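Local coordinates for glucosamine kinase (Streptacidiphilus jiangxiensis, PDB 6HWJ), which phosphorylates D-glucosamine at the expense of ATP, with magnesium, to give D-glucosamine 6-phosphate, and acts more weakly on glucose, at residues Arg57-Leu62 and Val132-Arg137; Met229-Ala234 and Leu387-Leu392; Asp287-Thr292 and Asp394-Thr399; Asp347-Val352 and Arg366-Ala371. All coordinates share one frame; numbering follows the deposited sequence.

In the fold
Contact 1 lies in the beta-rich N-terminal part and joins the five-stranded sheet to the end of a strand of the six-stranded sheet. Contacts 2, 3 and 4 lie in the mainly helical C-terminal part. The centres of contacts 1 and 4 are about 40 Å apart, on opposite sides of the chain's centre. Contact 1 closes before the others open. Contacts 2 and 3 alternate along the chain, with centres about 17 Å apart, and share the connection between helices 362-386 and 398-416. Contact 4 is formed within the chain between the segments of contacts 2 and 3. Lys133 of the first part probably binds ATP and Asp300 of the second binds D-glucosamine, so the enzyme probably uses both.

Contact 1: residues Arg57-Leu62 and Val132-Arg137; sequences RWTVPL and VKWAVR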
loop_
_atom_site.group_PDB
_atom_site.type_symbol
_atom_site.label_atom_id
_atom_site.label_comp_id
_atom_site.label_asym_id
_atom_site.label_seq_id
_atom_site.Cartn_x
_atom_site.Cartn_y
_atom_site.Cartn_z
ATOM N N ARG A 57 5.533 17.677 -12.224
ATOM C CA ARG A 57 6.853 17.371 -11.685
ATOM C C ARG A 57 7.126 15.883 -11.786
ATOM O O ARG A 57 6.216 15.059 -11.661
ATOM C CB ARG A 57 6.990 17.797 -10.225
ATOM C CG ARG A 57 7.037 19.280 -10.007
ATOM C CD ARG A 57 7.772 19.606 -8.700
ATOM N NE ARG A 57 7.195 18.925 -7.543
ATOM C CZ ARG A 57 7.716 18.959 -6.319
ATOM N NH1 ARG A 57 7.127 18.306 -5.328
ATOM N NH2 ARG A 57 8.828 19.638 -6.088
ATOM N N TRP A 58 8.405 15.543 -11.977
ATOM C CA TRP A 58 8.804 14.181 -12.272
ATOM C C TRP A 58 10.119 13.835 -11.585
ATOM O O TRP A 58 11.026 14.663 -11.519
ATOM C CB TRP A 58 9.001 13.979 -13.795
ATOM C CG TRP A 58 7.859 14.455 -14.643
ATOM C CD1 TRP A 58 7.587 15.752 -15.015
ATOM C CD2 TRP A 58 6.851 13.645 -15.243
ATOM N NE1 TRP A 58 6.473 15.783 -15.814
ATOM C CE2 TRP A 58 5.996 14.505 -15.961
ATOM C CE3 TRP A 58 6.576 12.271 -15.228
ATOM C CZ2 TRP A 58 4.877 14.038 -16.660
ATOM C CZ3 TRP A 58 5.471 11.811 -15.939
ATOM C CH2 TRP A 58 4.640 12.687 -16.636
ATOM N N THR A 59 10.228 12.603 -11.110
ATOM C CA THR A 59 11.511 12.030 -10.709
ATOM C C THR A 59 12.113 11.381 -11.940
ATOM O O THR A 59 11.475 10.523 -12.555
ATOM C CB THR A 59 11.363 10.988 -9.604
ATOM O OG1 THR A 59 10.725 11.581 -8.475
ATOM C CG2 THR A 59 12.736 10.420 -9.183
ATOM N N VAL A 60 13.336 11.770 -12.284
ATOM C CA VAL A 60 13.957 11.231 -13.486
ATOM C C VAL A 60 15.350 10.717 -13.161
ATOM O O VAL A 60 16.225 11.524 -12.810
ATOM C CB VAL A 60 14.029 12.288 -14.603
ATOM C CG1 VAL A 60 14.478 11.608 -15.889
ATOM C CG2 VAL A 60 12.675 12.979 -14.793
ATOM N N PRO A 61 15.606 9.405 -13.268
ATOM C CA PRO A 61 16.991 8.939 -13.225
ATOM C C PRO A 61 17.677 9.316 -14.519
ATOM O O PRO A 61 17.178 9.022 -15.608
ATOM C CB PRO A 61 16.856 7.413 -13.061
ATOM C CG PRO A 61 15.573 7.095 -13.770
ATOM C CD PRO A 61 14.662 8.304 -13.554
ATOM N N LEU A 62 18.817 9.986 -14.404
ATOM C CA LEU A 62 19.473 10.577 -15.549
ATOM C C LEU A 62 20.864 9.994 -15.750
ATOM O O LEU A 62 21.576 9.657 -14.793
ATOM C CB LEU A 62 19.590 12.102 -15.394
ATOM C CG LEU A 62 18.259 12.844 -15.409
ATOM C CD1 LEU A 62 18.458 14.214 -14.768
ATOM C CD2 LEU A 62 17.712 12.987 -16.822
ATOM N N VAL A 132 15.362 -1.303 -6.486
ATOM C CA VAL A 132 15.272 0.142 -6.527
ATOM C C VAL A 132 13.968 0.485 -7.235
ATOM O O VAL A 132 13.729 0.045 -8.369
ATOM C CB VAL A 132 16.458 0.767 -7.269
ATOM C CG1 VAL A 132 16.244 2.292 -7.414
ATOM C CG2 VAL A 132 17.765 0.449 -6.576
ATOM N N LYS A 133 13.138 1.271 -6.578
ATOM C CA LYS A 133 11.849 1.700 -7.120
ATOM C C LYS A 133 11.912 3.211 -7.247
ATOM O O LYS A 133 11.975 3.906 -6.223
ATOM C CB LYS A 133 10.704 1.272 -6.213
ATOM C CG LYS A 133 9.327 1.680 -6.725
ATOM C CD LYS A 133 8.235 1.140 -5.803
ATOM C CE LYS A 133 6.842 1.463 -6.336
ATOM N NZ LYS A 133 5.773 1.065 -5.373
ATOM N N TRP A 134 11.910 3.701 -8.489
ATOM C CA TRP A 134 11.857 5.123 -8.758
ATOM C C TRP A 134 10.417 5.615 -8.702
ATOM O O TRP A 134 9.535 5.052 -9.357
ATOM C CB TRP A 134 12.408 5.448 -10.150
ATOM C CG TRP A 134 13.813 5.021 -10.399
ATOM C CD1 TRP A 134 14.218 3.956 -11.158
ATOM C CD2 TRP A 134 14.991 5.635 -9.895
ATOM N NE1 TRP A 134 15.591 3.884 -11.158
ATOM C CE2 TRP A 134 16.090 4.899 -10.390
ATOM C CE3 TRP A 134 15.232 6.742 -9.083
ATOM C CZ2 TRP A 134 17.402 5.229 -10.087
ATOM C CZ3 TRP A 134 16.535 7.076 -8.784
ATOM C CH2 TRP A 134 17.614 6.318 -9.288
ATOM N N ALA A 135 10.178 6.669 -7.941
ATOM C CA ALA A 135 8.968 7.445 -8.140
ATOM C C ALA A 135 9.039 7.994 -9.559
ATOM O O ALA A 135 10.128 8.135 -10.140
ATOM C CB ALA A 135 8.857 8.563 -7.112
ATOM N N VAL A 136 7.889 8.224 -10.149
ATOM C CA VAL A 136 7.849 8.799 -11.495
ATOM C C VAL A 136 7.176 10.166 -11.395
ATOM O O VAL A 136 7.847 11.207 -11.345
ATOM C CB VAL A 136 7.124 7.864 -12.471
ATOM C CG1 VAL A 136 7.023 8.502 -13.855
ATOM C CG2 VAL A 136 7.847 6.536 -12.553
ATOM N N ARG A 137 5.853 10.175 -11.331
ATOM C CA ARG A 137 5.117 11.426 -11.166
ATOM C C ARG A 137 5.150 11.830 -9.698
ATOM O O ARG A 137 4.913 11.010 -8.815
ATOM C CB ARG A 137 3.679 11.260 -11.661
ATOM C CG ARG A 137 2.834 12.512 -11.583
ATOM C CD ARG A 137 3.347 13.607 -12.500
ATOM N NE ARG A 137 2.469 14.777 -12.476
ATOM C CZ ARG A 137 1.405 14.936 -13.261
ATOM N NH1 ARG A 137 1.071 14.000 -14.141
ATOM N NH2 ARG A 137 0.672 16.036 -13.162
HETATM O O HOH W 1 11.523 7.850 -12.664
#
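In Arg137, CG lies anti to the backbone N (chi1 -178°), and a bend at chi2 (65°) places CD over Trp58. CD sits over one face of the indole, 4.2 Å from the centroid of the six-membered ring, as a CH-pi contact. The guanidinium is farther off and gives at most a weak cation-pi attraction. Arg137 is poorly ordered, so the position of its end is uncertain. At the edge of the same indole, Val136 CG1 approaches Trp58 CE3 at 4.0 Å. Outside the contact, Trp58 NE1 is hydrogen-bonded to Ser52 OG.

Trp58 and Arg137 form an antiparallel non-hydrogen-bonded pair. Beside it, Thr59 N donates to Val136 O at 2.8 Å and 163°. This carbonyl also receives a CA-H...O contact from Trp58 CA at 3.3 Å. The pairing adds the short strand 137-138 to strand 57-65 of the five-stranded sheet. Strand 130-134, just before it, belongs to the six-stranded sheet and carries Lys133, an inferred ATP-binding residue. The contact therefore links the two sheets.

Farther along, Pro61 CB lies over one face of the Trp134 indole, 3.8 Å from the centroid of its six-membered ring. Val132 CG1 covers the opposite face. Between the two indoles, Thr59 CB packs against Ala135 O at 3.2 Å. Thr59 OG1 is buried here without a polar partner in the model. A water lies 2.7 Å from Thr59 O, and Ala135 O is also near it, but other acceptors compete for its protons.

Contact 2: residues Met229-Ala234 and Leu387-Leu392; sequences MHAALA and LDADDL
Leu392 reaches the helix with both of its methyl groups. Its CD1 meets His230 CB at 3.8 Å, with the two side chains crossing at about a right angle. Its CD2 meets Ala234 CB at 3.9 Å, one turn farther along the helix. Between them in sequence, Ala231 CB touches Leu387 CD1 at 3.7 Å and Ala389 CB at 4.1 Å.

Leu392 CG stands between its own backbone N and carbonyl carbon (chi1 62°), which sets its methyls against the helix. Leu392 also packs on Tyr380 and Leu384 of helix 362-386. Leu387 follows the end of that helix, which closes in a Schellman motif with Asp388 at the positive-phi position. This turn leads the chain from Leu387 to Ala389, and both residues face Ala231. His230 is held by polar bonds beyond the contact: ND1 pairs with Tyr380 OH and NE2 with Asp338 OD2. Helix 212-234 is thus tied to helices 335-356 and 362-386.

Across the two segments the contact is apolar. Alanine CB atoms and His230 CB meet leucine methyls, and Ala231 CB also meets Ala389 CB. The join thus depends on close van der Waals fit, while the imidazole nitrogens of His230 spend their hydrogen bonds on the neighbouring helices.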
loop_
_atom_site.group_PDB
_atom_site.type_symbol
_atom_site.label_atom_id
_atom_site.label_comp_id
_atom_site.label_asym_id
_atom_site.label_seq_id
_atom_site.Cartn_x
_atom_site.Cartn_y
_atom_site.Cartn_z
ATOM N N MET A 229 3.472 -3.613 13.522
ATOM C CA MET A 229 3.474 -2.522 12.548
ATOM C C MET A 229 2.865 -1.257 13.152
ATOM O O MET A 229 3.483 -0.180 13.119
ATOM C CB MET A 229 2.706 -2.966 11.296
ATOM C CG MET A 229 2.692 -1.958 10.155
ATOM S SD MET A 229 1.703 -2.565 8.749
ATOM C CE MET A 229 0.045 -2.286 9.364
ATOM N N HIS A 230 1.670 -1.375 13.753
ATOM C CA HIS A 230 1.015 -0.189 14.306
ATOM C C HIS A 230 1.800 0.407 15.470
ATOM O O HIS A 230 1.907 1.631 15.595
ATOM C CB HIS A 230 -0.412 -0.525 14.744
ATOM C CG HIS A 230 -1.359 -0.716 13.610
ATOM N ND1 HIS A 230 -2.563 -1.375 13.748
ATOM C CD2 HIS A 230 -1.290 -0.325 12.318
ATOM C CE1 HIS A 230 -3.186 -1.380 12.586
ATOM N NE2 HIS A 230 -2.429 -0.754 11.702
ATOM N N ALA A 231 2.354 -0.434 16.337
ATOM C CA ALA A 231 3.122 0.074 17.466
ATOM C C ALA A 231 4.298 0.911 16.990
ATOM O O ALA A 231 4.617 1.943 17.588
ATOM C CB ALA A 231 3.604 -1.082 18.347
ATOM N N ALA A 232 4.958 0.484 15.916
ATOM C CA ALA A 232 6.081 1.237 15.386
ATOM C C ALA A 232 5.615 2.526 14.723
ATOM O O ALA A 232 6.232 3.579 14.908
ATOM C CB ALA A 232 6.866 0.389 14.366
ATOM N N LEU A 233 4.553 2.456 13.917
ATOM C CA LEU A 233 4.052 3.652 13.252
ATOM C C LEU A 233 3.545 4.661 14.270
ATOM O O LEU A 233 3.734 5.876 14.109
ATOM C CB LEU A 233 2.950 3.272 12.261
ATOM C CG LEU A 233 3.351 2.358 11.113
ATOM C CD1 LEU A 233 2.138 1.960 10.312
ATOM C CD2 LEU A 233 4.419 2.973 10.193
ATOM N N ALA A 234 2.915 4.184 15.338
ATOM C CA ALA A 234 2.338 5.086 16.325
ATOM C C ALA A 234 3.406 5.863 17.084
ATOM O O ALA A 234 3.082 6.874 17.720
ATOM C CB ALA A 234 1.464 4.312 17.317
ATOM N N LEU A 387 3.306 -4.848 23.787
ATOM C CA LEU A 387 4.079 -3.681 23.390
ATOM C C LEU A 387 3.602 -2.400 24.071
ATOM O O LEU A 387 4.047 -1.314 23.693
ATOM C CB LEU A 387 4.014 -3.504 21.861
ATOM C CG LEU A 387 4.535 -4.697 21.062
ATOM C CD1 LEU A 387 4.295 -4.505 19.580
ATOM C CD2 LEU A 387 6.019 -4.926 21.330
ATOM N N ASP A 388 2.707 -2.502 25.052
ATOM C CA ASP A 388 2.154 -1.336 25.736
ATOM C C ASP A 388 1.656 -0.294 24.733
ATOM O O ASP A 388 1.960 0.897 24.829
ATOM C CB ASP A 388 3.190 -0.728 26.685
ATOM C CG ASP A 388 3.564 -1.664 27.816
ATOM O OD1 ASP A 388 2.661 -2.336 28.361
ATOM O OD2 ASP A 388 4.763 -1.733 28.157
ATOM N N ALA A 389 0.878 -0.760 23.755
ATOM C CA ALA A 389 0.299 0.088 22.719
ATOM C C ALA A 389 -1.199 -0.164 22.587
ATOM O O ALA A 389 -1.769 0.012 21.505
ATOM C CB ALA A 389 0.994 -0.141 21.381
ATOM N N ASP A 390 -1.847 -0.571 23.680
ATOM C CA ASP A 390 -3.250 -0.972 23.623
ATOM C C ASP A 390 -4.146 0.144 23.086
ATOM O O ASP A 390 -5.136 -0.123 22.387
ATOM C CB ASP A 390 -3.747 -1.382 25.014
ATOM C CG ASP A 390 -2.785 -2.300 25.739
ATOM O OD1 ASP A 390 -1.705 -1.833 26.157
ATOM O OD2 ASP A 390 -3.115 -3.490 25.890
ATOM N N ASP A 391 -3.826 1.398 23.416
ATOM C CA ASP A 391 -4.754 2.506 23.218
ATOM C C ASP A 391 -4.832 3.007 21.777
ATOM O O ASP A 391 -5.651 3.888 21.494
ATOM C CB ASP A 391 -4.369 3.676 24.137
ATOM C CG ASP A 391 -2.890 4.020 24.063
ATOM O OD1 ASP A 391 -2.169 3.413 23.239
ATOM O OD2 ASP A 391 -2.446 4.895 24.837
ATOM N N LEU A 392 -4.010 2.498 20.857
ATOM C CA LEU A 392 -4.158 2.924 19.476
ATOM C C LEU A 392 -5.310 2.225 18.779
ATOM O O LEU A 392 -5.759 2.694 17.724
ATOM C CB LEU A 392 -2.845 2.690 18.716
ATOM C CG LEU A 392 -2.316 1.283 18.568
ATOM C CD1 LEU A 392 -2.941 0.574 17.377
ATOM C CD2 LEU A 392 -0.792 1.327 18.444
#

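Contact 3: residues Asp287-Thr292 and Asp394-Thr399; sequences DALAGT and DDRLLT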
loop_
_atom_site.group_PDB
_atom_site.type_symbol
_atom_site.label_atom_id
_atom_site.label_comp_id
_atom_site.label_asym_id
_atom_site.label_seq_id
_atom_site.Cartn_x
_atom_site.Cartn_y
_atom_site.Cartn_z
ATOM N N ASP A 287 -20.750 9.422 14.970
ATOM C CA ASP A 287 -20.694 10.763 15.546
ATOM C C ASP A 287 -20.209 10.736 16.990
ATOM O O ASP A 287 -19.639 11.721 17.469
ATOM C CB ASP A 287 -22.067 11.432 15.452
ATOM C CG ASP A 287 -22.524 11.620 14.016
ATOM O OD1 ASP A 287 -21.657 11.771 13.127
ATOM O OD2 ASP A 287 -23.752 11.612 13.774
ATOM N N ALA A 288 -20.409 9.627 17.691
ATOM C CA ALA A 288 -19.971 9.510 19.075
ATOM C C ALA A 288 -18.510 9.103 19.212
ATOM O O ALA A 288 -18.029 8.962 20.339
ATOM C CB ALA A 288 -20.837 8.493 19.816
ATOM N N LEU A 289 -17.796 8.917 18.106
ATOM C CA LEU A 289 -16.417 8.447 18.141
ATOM C C LEU A 289 -15.407 9.571 17.952
ATOM O O LEU A 289 -14.237 9.303 17.677
ATOM C CB LEU A 289 -16.203 7.368 17.081
ATOM C CG LEU A 289 -17.097 6.137 17.253
ATOM C CD1 LEU A 289 -16.794 5.121 16.195
ATOM C CD2 LEU A 289 -16.963 5.524 18.651
ATOM N N ALA A 290 -15.829 10.822 18.100
ATOM C CA ALA A 290 -14.886 11.929 18.082
ATOM C C ALA A 290 -13.855 11.744 19.187
ATOM O O ALA A 290 -14.185 11.349 20.304
ATOM C CB ALA A 290 -15.613 13.258 18.258
ATOM N N GLY A 291 -12.596 12.020 18.866
ATOM C CA GLY A 291 -11.501 11.809 19.782
ATOM C C GLY A 291 -10.757 10.498 19.587
ATOM O O GLY A 291 -9.704 10.311 20.196
ATOM N N THR A 292 -11.273 9.589 18.771
ATOM C CA THR A 292 -10.595 8.316 18.562
ATOM C C THR A 292 -9.238 8.569 17.911
ATOM O O THR A 292 -9.109 9.474 17.077
ATOM C CB THR A 292 -11.456 7.391 17.696
ATOM O OG1 THR A 292 -10.932 6.061 17.750
ATOM C CG2 THR A 292 -11.489 7.859 16.250
ATOM N N ASP A 394 -9.130 1.345 18.723
ATOM C CA ASP A 394 -10.488 1.650 19.209
ATOM C C ASP A 394 -11.445 0.684 18.513
ATOM O O ASP A 394 -11.823 0.895 17.353
ATOM C CB ASP A 394 -10.842 3.103 18.920
ATOM C CG ASP A 394 -12.176 3.526 19.541
ATOM O OD1 ASP A 394 -12.939 2.652 20.009
ATOM O OD2 ASP A 394 -12.466 4.740 19.527
ATOM N N ASP A 395 -11.834 -0.384 19.222
ATOM C CA ASP A 395 -12.616 -1.444 18.596
ATOM C C ASP A 395 -14.090 -1.085 18.448
ATOM O O ASP A 395 -14.845 -1.857 17.844
ATOM C CB ASP A 395 -12.467 -2.761 19.364
ATOM C CG ASP A 395 -12.821 -2.634 20.829
ATOM O OD1 ASP A 395 -13.414 -1.609 21.223
ATOM O OD2 ASP A 395 -12.480 -3.566 21.581
ATOM N N ARG A 396 -14.518 0.069 18.950
ATOM C CA ARG A 396 -15.839 0.567 18.577
ATOM C C ARG A 396 -15.954 0.768 17.075
ATOM O O ARG A 396 -17.060 0.734 16.537
ATOM C CB ARG A 396 -16.137 1.878 19.304
ATOM C CG ARG A 396 -16.149 1.747 20.830
ATOM C CD ARG A 396 -16.282 3.109 21.483
ATOM N NE ARG A 396 -15.206 4.013 21.082
ATOM C CZ ARG A 396 -15.181 5.311 21.355
ATOM N NH1 ARG A 396 -16.174 5.867 22.041
ATOM N NH2 ARG A 396 -14.162 6.050 20.945
ATOM N N LEU A 397 -14.832 0.961 16.385
ATOM C CA LEU A 397 -14.836 1.188 14.947
ATOM C C LEU A 397 -14.949 -0.089 14.141
ATOM O O LEU A 397 -15.123 -0.012 12.923
ATOM C CB LEU A 397 -13.568 1.924 14.537
ATOM C CG LEU A 397 -13.458 3.381 14.970
ATOM C CD1 LEU A 397 -12.032 3.865 14.876
ATOM C CD2 LEU A 397 -14.366 4.228 14.100
ATOM N N LEU A 398 -14.844 -1.265 14.778
ATOM C CA LEU A 398 -14.782 -2.502 14.008
ATOM C C LEU A 398 -16.009 -2.666 13.117
ATOM O O LEU A 398 -15.887 -2.880 11.911
ATOM C CB LEU A 398 -14.646 -3.702 14.946
ATOM C CG LEU A 398 -13.253 -3.975 15.504
ATOM C CD1 LEU A 398 -13.247 -5.255 16.330
ATOM C CD2 LEU A 398 -12.253 -4.056 14.363
ATOM N N THR A 399 -17.210 -2.582 13.691
ATOM C CA THR A 399 -18.394 -2.865 12.877
ATOM C C THR A 399 -18.606 -1.823 11.783
ATOM O O THR A 399 -18.748 -2.209 10.615
ATOM C CB THR A 399 -19.617 -3.007 13.768
ATOM O OG1 THR A 399 -19.364 -4.032 14.738
ATOM C CG2 THR A 399 -20.852 -3.396 12.932
HETATM O O HOH W 2 -13.589 8.874 21.685
#
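A type II beta turn from Leu289 to Thr292, with Gly291 at a positive phi of 97°, faces the 3-10 turn 395-397 that leads into helix 398-416. Leu289 reaches across with both methyls. CD2 lies over the centre of the Arg396 guanidinium, 3.2 Å from CZ. CD1 presses on Leu397 CD2 at 3.3 Å, tighter than usual for two carbons. Leu289 slides past both side chains in the opposite direction.

Asp394 CG is anti to its backbone N (chi1 -173°), and the carboxylate meets Thr292. Thr292 OG1 donates to Asp394 OD2 at 2.7 Å, on the anti side. The syn side of OD2 takes Arg396 NH2 at 2.6 Å, as a salt bridge. Arg396 NE binds OD1 at 2.9 Å, so the guanidinium grips the carboxylate side-on with two nitrogens. Arg396 N also donates to OD1, from above the carboxylate plane, which makes an Asx turn. A water bridges Ala290 O and Arg396 NH2. Trp249 of helix 243-263 packs on both Thr292 and Leu397.

This contact lies away from the substrate and magnesium sites and joins the loop before strand 293-295 to the start of helix 398-416. Each Asp394 oxygen accepts two bonds. This probably keeps the carboxylate ionised and fixes its rotation, and the paired guanidinium is held flat beneath the Leu289 methyl.

Contact 4: residues Asp347-Val352 and Arg366-Ala371; sequences DHVGRV and RAWIAA
Helix segments 347-352 and 366-371 run antiparallel, at 174°, with their axes 9.0 Å apart at closest approach. The closest CA pair is Asp347 and Ile369, at 5.3 Å. Ile369 is the central side chain of the interface. Its CD1 lies over the centre of the Arg351 guanidinium, 3.5 Å from CZ, and rests 3.9 Å from Gly350 CA. Asp347 CG is anti to its backbone N (chi1 -173°), which brings it to Ile369 CG2, where OD2 touches at 3.4 Å. Trp368 CZ3 comes within 4.0 Å of Gly350 N, while Trp368 NE1 is hydrogen-bonded to Ala215 O.

One turn on from Asp347, Arg351 NE donates to Asp347 OD1 at 2.8 Å and 156°, a salt bridge that holds the guanidinium with its face against Ile369 CD1. The other oxygen, OD2, forms a salt bridge with Arg402. Arg351 NH1 and Arg366 NE, of like charge, are 4.2 Å apart; Arg366 is poorly ordered, so the spacing is approximate. Asp430 of helix 422-431 pairs with both arginines and probably offsets their repulsion. The Asp347 side chain lies near that of Glu409, which binds D-glucosamine.

Helices 335-356 and 362-386 are consecutive and form an antiparallel helical hairpin in the C-terminal part.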
loop_
_atom_site.group_PDB
_atom_site.type_symbol
_atom_site.label_atom_id
_atom_site.label_comp_id
_atom_site.label_asym_id
_atom_site.label_seq_id
_atom_site.Cartn_x
_atom_site.Cartn_y
_atom_site.Cartn_z
ATOM N N ASP A 347 -11.756 -13.115 5.557
ATOM C CA ASP A 347 -13.089 -13.598 5.207
ATOM C C ASP A 347 -13.186 -13.863 3.705
ATOM O O ASP A 347 -13.655 -14.924 3.271
ATOM C CB ASP A 347 -14.121 -12.562 5.661
ATOM C CG ASP A 347 -15.539 -13.030 5.499
ATOM O OD1 ASP A 347 -15.908 -13.484 4.407
ATOM O OD2 ASP A 347 -16.298 -12.931 6.469
ATOM N N HIS A 348 -12.733 -12.910 2.901
ATOM C CA HIS A 348 -12.852 -13.024 1.442
ATOM C C HIS A 348 -12.032 -14.197 0.885
ATOM O O HIS A 348 -12.452 -14.835 -0.097
ATOM C CB HIS A 348 -12.435 -11.721 0.796
ATOM C CG HIS A 348 -13.244 -10.549 1.257
ATOM N ND1 HIS A 348 -12.860 -9.242 1.051
ATOM C CD2 HIS A 348 -14.404 -10.493 1.949
ATOM C CE1 HIS A 348 -13.762 -8.431 1.582
ATOM N NE2 HIS A 348 -14.719 -9.165 2.117
ATOM N N VAL A 349 -10.867 -14.462 1.474
ATOM C CA VAL A 349 -10.081 -15.631 1.101
ATOM C C VAL A 349 -10.919 -16.887 1.232
ATOM O O VAL A 349 -10.932 -17.736 0.341
ATOM C CB VAL A 349 -8.804 -15.723 1.958
ATOM C CG1 VAL A 349 -8.132 -17.089 1.786
ATOM C CG2 VAL A 349 -7.832 -14.627 1.564
ATOM N N GLY A 350 -11.627 -17.017 2.345
ATOM C CA GLY A 350 -12.491 -18.155 2.540
ATOM C C GLY A 350 -13.595 -18.218 1.511
ATOM O O GLY A 350 -13.919 -19.295 1.005
ATOM N N ARG A 351 -14.198 -17.064 1.183
ATOM C CA ARG A 351 -15.263 -17.069 0.193
ATOM C C ARG A 351 -14.733 -17.525 -1.160
ATOM O O ARG A 351 -15.408 -18.266 -1.881
ATOM C CB ARG A 351 -15.897 -15.675 0.066
ATOM C CG ARG A 351 -16.396 -15.091 1.378
ATOM C CD ARG A 351 -17.397 -15.956 2.077
ATOM N NE ARG A 351 -17.685 -15.436 3.421
ATOM C CZ ARG A 351 -18.485 -16.030 4.298
ATOM N NH1 ARG A 351 -19.104 -17.170 3.982
ATOM N NH2 ARG A 351 -18.660 -15.493 5.488
ATOM N N VAL A 352 -13.538 -17.055 -1.530
ATOM C CA VAL A 352 -12.963 -17.393 -2.833
ATOM C C VAL A 352 -12.651 -18.892 -2.913
ATOM O O VAL A 352 -12.890 -19.532 -3.945
ATOM C CB VAL A 352 -11.704 -16.538 -3.070
ATOM C CG1 VAL A 352 -10.877 -17.103 -4.244
ATOM C CG2 VAL A 352 -12.100 -15.076 -3.324
ATOM N N ARG A 366 -15.972 -22.195 6.364
ATOM C CA ARG A 366 -16.736 -21.168 7.068
ATOM C C ARG A 366 -16.391 -21.144 8.551
ATOM O O ARG A 366 -16.311 -20.070 9.156
ATOM C CB ARG A 366 -18.235 -21.399 6.860
ATOM C CG ARG A 366 -18.674 -21.224 5.405
ATOM C CD ARG A 366 -20.165 -21.455 5.225
ATOM N NE ARG A 366 -20.971 -20.391 5.819
ATOM C CZ ARG A 366 -22.297 -20.426 5.922
ATOM N NH1 ARG A 366 -22.977 -21.475 5.476
ATOM N NH2 ARG A 366 -22.944 -19.410 6.477
ATOM N N ALA A 367 -16.144 -22.312 9.144
ATOM C CA ALA A 367 -15.620 -22.351 10.503
ATOM C C ALA A 367 -14.288 -21.624 10.581
ATOM O O ALA A 367 -14.017 -20.898 11.548
ATOM C CB ALA A 367 -15.456 -23.798 10.963
ATOM N N TRP A 368 -13.457 -21.775 9.549
ATOM C CA TRP A 368 -12.160 -21.110 9.539
ATOM C C TRP A 368 -12.320 -19.596 9.408
ATOM O O TRP A 368 -11.573 -18.826 10.032
ATOM C CB TRP A 368 -11.292 -21.669 8.389
ATOM C CG TRP A 368 -10.013 -20.908 8.196
ATOM C CD1 TRP A 368 -8.796 -21.189 8.747
ATOM C CD2 TRP A 368 -9.842 -19.726 7.415
ATOM N NE1 TRP A 368 -7.865 -20.243 8.342
ATOM C CE2 TRP A 368 -8.487 -19.334 7.532
ATOM C CE3 TRP A 368 -10.700 -18.962 6.605
ATOM C CZ2 TRP A 368 -7.969 -18.212 6.875
ATOM C CZ3 TRP A 368 -10.184 -17.851 5.952
ATOM C CH2 TRP A 368 -8.832 -17.489 6.081
ATOM N N ILE A 369 -13.272 -19.143 8.590
ATOM C CA ILE A 369 -13.506 -17.706 8.463
ATOM C C ILE A 369 -13.753 -17.081 9.832
ATOM O O ILE A 369 -13.128 -16.075 10.203
ATOM C CB ILE A 369 -14.681 -17.436 7.505
ATOM C CG1 ILE A 369 -14.289 -17.818 6.074
ATOM C CG2 ILE A 369 -15.103 -15.954 7.588
ATOM C CD1 ILE A 369 -15.416 -17.641 5.064
ATOM N N ALA A 370 -14.690 -17.657 10.596
ATOM C CA ALA A 370 -15.012 -17.113 11.907
ATOM C C ALA A 370 -13.829 -17.242 12.860
ATOM O O ALA A 370 -13.466 -16.283 13.559
ATOM C CB ALA A 370 -16.243 -17.829 12.478
ATOM N N ALA A 371 -13.200 -18.423 12.897
ATOM C CA ALA A 371 -12.088 -18.636 13.817
ATOM C C ALA A 371 -10.867 -17.810 13.431
ATOM O O ALA A 371 -10.111 -17.368 14.316
ATOM C CB ALA A 371 -11.752 -20.123 13.865
#